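Local coordinates for 27kDa outer membrane protein (Silicibacter pomeroyi, PDB 3GYK), which probably acts as a thiol-disulfide oxidoreductase through its DsbA-like thioredoxin domain, which makes up most of this fragment, at residues Val57-Pro62 with Ala131-Leu136. Sequence-based numbering, arbitrary orientation.
Sequences VYREWP and AQSMAL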
loop_
_atom_site.group_PDB
_atom_site.type_symbol
_atom_site.label_atom_id
_atom_site.label_comp_id
_atom_site.label_asym_id
_atom_site.label_seq_id
_atom_site.Cartn_x
_atom_site.Cartn_y
_atom_site.Cartn_z
ATOM N N VAL A 57 -1.464 0.559 -6.892
ATOM C CA VAL A 57 -1.953 -0.697 -6.291
ATOM C C VAL A 57 -1.161 -0.909 -4.995
ATOM O O VAL A 57 0.075 -0.808 -4.983
ATOM C CB VAL A 57 -1.803 -1.920 -7.253
ATOM C CG1 VAL A 57 -1.987 -3.264 -6.487
ATOM C CG2 VAL A 57 -2.816 -1.821 -8.409
ATOM N N TYR A 58 -1.865 -1.223 -3.913
ATOM C CA TYR A 58 -1.193 -1.399 -2.624
ATOM C C TYR A 58 -1.092 -2.849 -2.181
ATOM O O TYR A 58 -2.098 -3.590 -2.200
ATOM C CB TYR A 58 -1.937 -0.598 -1.559
ATOM C CG TYR A 58 -1.568 0.867 -1.490
ATOM C CD1 TYR A 58 -0.561 1.411 -2.286
ATOM C CD2 TYR A 58 -2.185 1.687 -0.573
ATOM C CE1 TYR A 58 -0.185 2.763 -2.163
ATOM C CE2 TYR A 58 -1.829 3.030 -0.451
ATOM C CZ TYR A 58 -0.827 3.555 -1.237
ATOM O OH TYR A 58 -0.494 4.883 -1.105
ATOM N N ARG A 59 0.113 -3.246 -1.757
ATOM C CA ARG A 59 0.323 -4.521 -1.101
ATOM C C ARG A 59 0.741 -4.229 0.351
ATOM O O ARG A 59 1.861 -3.725 0.623
ATOM C CB ARG A 59 1.456 -5.333 -1.767
ATOM C CG ARG A 59 1.211 -5.777 -3.241
ATOM C CD ARG A 59 -0.146 -6.465 -3.502
ATOM N NE ARG A 59 -0.536 -7.469 -2.508
ATOM C CZ ARG A 59 -1.530 -8.332 -2.703
ATOM N NH1 ARG A 59 -2.183 -8.333 -3.890
ATOM N NH2 ARG A 59 -1.916 -9.154 -1.715
ATOM N N GLU A 60 -0.157 -4.539 1.268
ATOM C CA GLU A 60 0.169 -4.451 2.694
ATOM C C GLU A 60 1.083 -5.613 2.984
ATOM O O GLU A 60 0.690 -6.781 2.818
ATOM C CB GLU A 60 -1.124 -4.562 3.510
ATOM C CG GLU A 60 -2.101 -3.433 3.251
ATOM C CD GLU A 60 -1.916 -2.272 4.259
ATOM O OE1 GLU A 60 -1.093 -2.415 5.188
ATOM O OE2 GLU A 60 -2.620 -1.244 4.123
ATOM N N TRP A 61 2.312 -5.301 3.411
ATOM C CA TRP A 61 3.323 -6.325 3.673
ATOM C C TRP A 61 3.930 -6.072 5.050
ATOM O O TRP A 61 5.040 -5.528 5.180
ATOM C CB TRP A 61 4.394 -6.313 2.569
ATOM C CG TRP A 61 5.348 -7.464 2.650
ATOM C CD1 TRP A 61 5.105 -8.708 3.188
ATOM C CD2 TRP A 61 6.708 -7.485 2.197
ATOM N NE1 TRP A 61 6.234 -9.492 3.102
ATOM C CE2 TRP A 61 7.225 -8.772 2.493
ATOM C CE3 TRP A 61 7.538 -6.545 1.551
ATOM C CZ2 TRP A 61 8.544 -9.140 2.205
ATOM C CZ3 TRP A 61 8.867 -6.923 1.264
ATOM C CH2 TRP A 61 9.341 -8.193 1.583
ATOM N N PRO A 62 3.154 -6.403 6.102
ATOM C CA PRO A 62 3.630 -6.162 7.470
ATOM C C PRO A 62 4.771 -7.140 7.833
ATOM O O PRO A 62 4.570 -8.360 7.857
ATOM C CB PRO A 62 2.377 -6.397 8.317
ATOM C CG PRO A 62 1.551 -7.415 7.494
ATOM C CD PRO A 62 1.742 -6.860 6.075
ATOM N N ALA A 131 -0.967 -12.739 3.136
ATOM C CA ALA A 131 -0.244 -13.919 2.680
ATOM C C ALA A 131 0.202 -13.770 1.227
ATOM O O ALA A 131 1.312 -14.191 0.862
ATOM C CB ALA A 131 -1.103 -15.176 2.827
ATOM N N GLN A 132 -0.684 -13.195 0.396
ATOM C CA GLN A 132 -0.314 -12.981 -1.016
ATOM C C GLN A 132 0.754 -11.900 -1.150
ATOM O O GLN A 132 1.611 -11.999 -2.036
ATOM C CB GLN A 132 -1.576 -12.651 -1.850
ATOM C CG GLN A 132 -1.331 -12.315 -3.327
ATOM C CD GLN A 132 -0.752 -13.448 -4.147
ATOM O OE1 GLN A 132 -0.379 -14.512 -3.635
ATOM N NE2 GLN A 132 -0.720 -13.244 -5.483
ATOM N N SER A 133 0.719 -10.864 -0.304
ATOM C CA SER A 133 1.805 -9.870 -0.341
ATOM C C SER A 133 3.147 -10.542 -0.062
ATOM O O SER A 133 4.132 -10.273 -0.769
ATOM C CB SER A 133 1.581 -8.739 0.638
ATOM O OG SER A 133 0.422 -7.978 0.320
HETATM N N MSE A 134 3.187 -11.419 0.947
HETATM C CA MSE A 134 4.434 -12.166 1.238
HETATM C C MSE A 134 4.887 -12.979 0.018
HETATM O O MSE A 134 6.073 -13.015 -0.299
HETATM C CB MSE A 134 4.283 -13.087 2.464
HETATM C CG MSE A 134 3.835 -12.260 3.650
HETATM SE SE MSE A 134 3.288 -13.260 5.217
HETATM C CE MSE A 134 3.451 -11.674 6.395
ATOM N N ALA A 135 3.946 -13.665 -0.633
ATOM C CA ALA A 135 4.286 -14.507 -1.766
ATOM C C ALA A 135 4.787 -13.655 -2.936
ATOM O O ALA A 135 5.796 -13.999 -3.564
ATOM C CB ALA A 135 3.092 -15.397 -2.196
ATOM N N LEU A 136 4.104 -12.548 -3.210
ATOM C CA LEU A 136 4.518 -11.694 -4.345
ATOM C C LEU A 136 5.904 -11.092 -4.056
ATOM O O LEU A 136 6.750 -11.022 -4.960
ATOM C CB LEU A 136 3.507 -10.569 -4.603
ATOM C CG LEU A 136 2.188 -11.049 -5.254
ATOM C CD1 LEU A 136 1.173 -9.933 -5.175
ATOM C CD2 LEU A 136 2.385 -11.495 -6.717
#
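Ser133 lodges its hydroxyl between the side chain of Arg59 and the carbonyl of Glu60, pinning helix 124-140 across the end of strand 54-60 in the sheet of this DsbA-like thioredoxin fold. The two axes come within 7.7 Å, at 100° to each other. Packing is tight around Ser133 OG. Arg59 NE donates to it over 3.0 Å, with the oxygen lying in the guanidinium plane and an N-H...O angle of 160°; Arg59 NH2 adds a weak bond to the same atom. Ser133 OG in turn donates to Glu60 O at 2.8 Å, reaching that oxygen from above its carbonyl plane. Leu136 CD1 lies over one face of the Arg59 guanidinium, toward its rim, 3.9 Å from NH1. That NH1 also forms a salt bridge with Asp11, so Arg59 ties the strand both to the helix and to the N-terminal segment. An alanine in place of Arg59 would probably leave Asp11 without its charge mate, Ser133 OG without the NE donor, and a gap beside Leu136. The Glu60 carboxylate leads away from the helix, to Tyr32 and Tyr84.

The outer side is looser. Gln132, partly exposed, lays its aliphatic CB 3.5 Å from Arg59 NH2, its amide plane turned 73° from the guanidinium. On the exposed flank at Met134, a selenomethionine, contacts are by van der Waals touch: CE ends 3.8 Å from Pro62 O. Trp61, itself buried against Phe142 and Thr145, turns its indole edge to this exposed side chain, with NE1 3.7 Å from Met134 CG, while Ser133 O sits over one ring face.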